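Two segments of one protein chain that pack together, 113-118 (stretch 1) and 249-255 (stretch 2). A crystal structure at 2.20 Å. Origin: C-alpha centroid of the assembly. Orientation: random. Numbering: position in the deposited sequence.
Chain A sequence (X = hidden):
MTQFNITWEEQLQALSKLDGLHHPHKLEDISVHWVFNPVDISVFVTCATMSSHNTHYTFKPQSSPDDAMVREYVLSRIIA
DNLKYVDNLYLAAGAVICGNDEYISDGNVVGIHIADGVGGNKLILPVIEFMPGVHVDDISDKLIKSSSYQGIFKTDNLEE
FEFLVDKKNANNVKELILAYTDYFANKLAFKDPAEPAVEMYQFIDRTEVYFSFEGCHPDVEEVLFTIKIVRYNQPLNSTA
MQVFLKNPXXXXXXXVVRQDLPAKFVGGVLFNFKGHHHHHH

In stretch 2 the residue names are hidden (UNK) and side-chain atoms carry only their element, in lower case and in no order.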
# COMPACT_ATOMS: atom_id res chain seq x y z
N HIS A 113 4.60 -9.04 -10.26
CA HIS A 113 3.95 -9.09 -8.96
C HIS A 113 4.93 -9.56 -7.89
O HIS A 113 5.72 -10.48 -8.11
CB HIS A 113 2.74 -10.02 -8.98
CG HIS A 113 2.08 -10.16 -7.65
ND1 HIS A 113 2.37 -11.19 -6.78
CD2 HIS A 113 1.15 -9.39 -7.02
CE1 HIS A 113 1.65 -11.05 -5.68
NE2 HIS A 113 0.90 -9.97 -5.80
N ILE A 114 4.88 -8.92 -6.72
CA ILE A 114 5.75 -9.24 -5.60
C ILE A 114 4.94 -9.76 -4.41
O ILE A 114 5.22 -10.84 -3.89
CB ILE A 114 6.60 -8.02 -5.19
CG1 ILE A 114 7.40 -7.49 -6.38
CG2 ILE A 114 7.52 -8.37 -4.03
CD1 ILE A 114 8.28 -8.53 -7.03
N ALA A 115 3.95 -8.99 -3.96
CA ALA A 115 3.18 -9.36 -2.78
C ALA A 115 1.80 -8.74 -2.87
O ALA A 115 1.57 -7.79 -3.62
CB ALA A 115 3.89 -8.91 -1.50
N ASP A 116 0.87 -9.29 -2.08
CA ASP A 116 -0.50 -8.81 -2.05
C ASP A 116 -0.77 -7.81 -0.93
O ASP A 116 -1.91 -7.37 -0.79
CB ASP A 116 -1.47 -10.00 -1.93
CG ASP A 116 -1.62 -10.75 -3.24
OD1 ASP A 116 -2.35 -10.25 -4.13
OD2 ASP A 116 -1.02 -11.84 -3.39
N GLY A 117 0.25 -7.47 -0.14
CA GLY A 117 0.18 -6.34 0.77
C GLY A 117 -1.02 -6.36 1.70
O GLY A 117 -1.40 -7.41 2.24
N VAL A 118 -1.62 -5.19 1.88
CA VAL A 118 -2.73 -5.00 2.81
C VAL A 118 -3.86 -4.27 2.08
O VAL A 118 -3.61 -3.38 1.27
CB VAL A 118 -2.29 -4.23 4.07
CG1 VAL A 118 -1.88 -2.80 3.72
CG2 VAL A 118 -3.39 -4.23 5.12
N UNK A 249 10.25 -15.34 0.60
CA UNK A 249 10.21 -14.13 1.42
C UNK A 249 9.46 -13.00 0.73
O UNK A 249 8.82 -12.18 1.41
c UNK A 249 12.44 -14.41 2.80
c UNK A 249 11.69 -14.46 4.12
c UNK A 249 11.63 -13.66 1.74
c UNK A 249 13.80 -13.75 2.98
N UNK A 250 9.51 -12.93 -0.60
CA UNK A 250 8.95 -11.80 -1.33
C UNK A 250 7.46 -11.64 -1.06
O UNK A 250 6.96 -10.51 -0.93
c UNK A 250 11.18 -10.44 -2.93
c UNK A 250 10.71 -12.01 -4.81
c UNK A 250 9.20 -11.96 -2.83
c UNK A 250 10.64 -11.81 -3.31
N UNK A 251 6.73 -12.75 -0.96
CA UNK A 251 5.29 -12.67 -0.73
C UNK A 251 4.94 -12.08 0.63
O UNK A 251 3.84 -11.55 0.80
o UNK A 251 5.20 -14.96 0.08
c UNK A 251 4.66 -14.06 -0.86
N UNK A 252 5.86 -12.14 1.60
CA UNK A 252 5.62 -11.63 2.94
C UNK A 252 6.05 -10.18 3.11
O UNK A 252 5.83 -9.60 4.17
c UNK A 252 6.33 -12.51 3.97
n UNK A 252 5.95 -16.13 3.51
c UNK A 252 6.74 -15.01 3.42
n UNK A 252 4.76 -14.48 4.18
c UNK A 252 4.76 -15.78 3.96
c UNK A 252 6.00 -13.96 3.85
N UNK A 253 6.66 -9.58 2.08
CA UNK A 253 7.12 -8.20 2.18
C UNK A 253 5.93 -7.27 2.35
O UNK A 253 4.87 -7.46 1.75
c UNK A 253 10.16 -8.26 -0.25
c UNK A 253 7.95 -7.83 0.93
c UNK A 253 9.26 -8.62 0.91
c UNK A 253 8.24 -6.35 0.89
N UNK A 254 6.10 -6.25 3.20
CA UNK A 254 5.10 -5.21 3.39
C UNK A 254 5.80 -3.85 3.42
O UNK A 254 7.02 -3.76 3.60
n UNK A 254 1.18 -10.24 3.31
c UNK A 254 2.43 -6.81 3.74
c UNK A 254 1.92 -9.15 3.14
n UNK A 254 2.91 -9.17 2.25
c UNK A 254 4.30 -5.42 4.69
c UNK A 254 3.55 -6.74 4.77
n UNK A 254 1.67 -8.06 3.85
N UNK A 255 5.02 -2.79 3.24
CA UNK A 255 5.55 -1.44 3.12
C UNK A 255 5.03 -0.57 4.25
O UNK A 255 3.87 -0.67 4.66
c UNK A 255 5.18 -0.81 1.78
c UNK A 255 5.85 -1.57 0.65
o UNK A 255 3.76 -0.86 1.60
O HOH W 1 1.46 -11.66 -0.97

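Position 249 carries four side-chain carbons, forked at the second. None comes within reach of stretch 1. The fork identifies Leu249. Its backbone O accepts a hydrogen bond from N of position 252 at 3.0 Å, part of a weakly bonded helix.

Position 250 also has four carbons with the fork at the second. Its CB lies 4.1 Å from Ile114 CG2, an apolar contact. This is Leu250, with chi1 m and chi2 t. Its backbone O is 3.5 Å from Ala115 CB. The same O lies 3.4 Å from Ile114 O, but both are acceptors, so no hydrogen bond joins them. Leu250 O instead accepts from N of position 253 at 3.2 Å.

Position 251 has one carbon followed by one oxygen. Its CB points away from stretch 1, so the contact is made by the backbone: CA is 3.7 Å from Ile114 O, and O is 3.5 Å from Ala115 CB. The two atoms fit Ser251.

Position 252 shows one carbon, then a five-membered ring of three carbons and two nitrogens. Its CA-to-CB bond points away from stretch 1, and the side chain makes no contact there. The ring marks His252. Its NE2 is hydrogen-bonded elsewhere in the structure.

Position 253 has four carbons, forked at the first, with one arm two carbons long. Its backbone O sits 3.7 Å from Ala115 CB. That is Ile253.

Position 254 has three carbons, a nitrogen, then a carbon bearing two more nitrogens. One terminal nitrogen lies 3.9 Å from Ala115 CB, and the nitrogen within the chain lies 3.5 Å from Gly117 O. This guanidinium defines Arg254. NH1 donates to Ser251 O at 2.9 Å and to Ile253 O at 2.6 Å, which folds the side chain back over its own stretch. Gly117 O lies over one face of the guanidinium.

Position 255 has one carbon carrying an oxygen and a carbon. It makes no contact with stretch 1. This is Thr255.

The contact works largely by close packing, without a direct hydrogen bond between the stretches. Ala115 CB points toward stretch 2 and meets backbone oxygens of Leu250, Ser251 and Ile253. The bonds from Arg254 to two of these oxygens hold its guanidinium beside the methyl. Water 1 adds a polar bridge: it accepts from Asp116 N at 2.7 Å and donates to Ser251 O at 3.0 Å. Gly117 has positive phi, which favours glycine. Together the stretches bury 285 Å².

Stretch 2 (249-255) LLSHIRT
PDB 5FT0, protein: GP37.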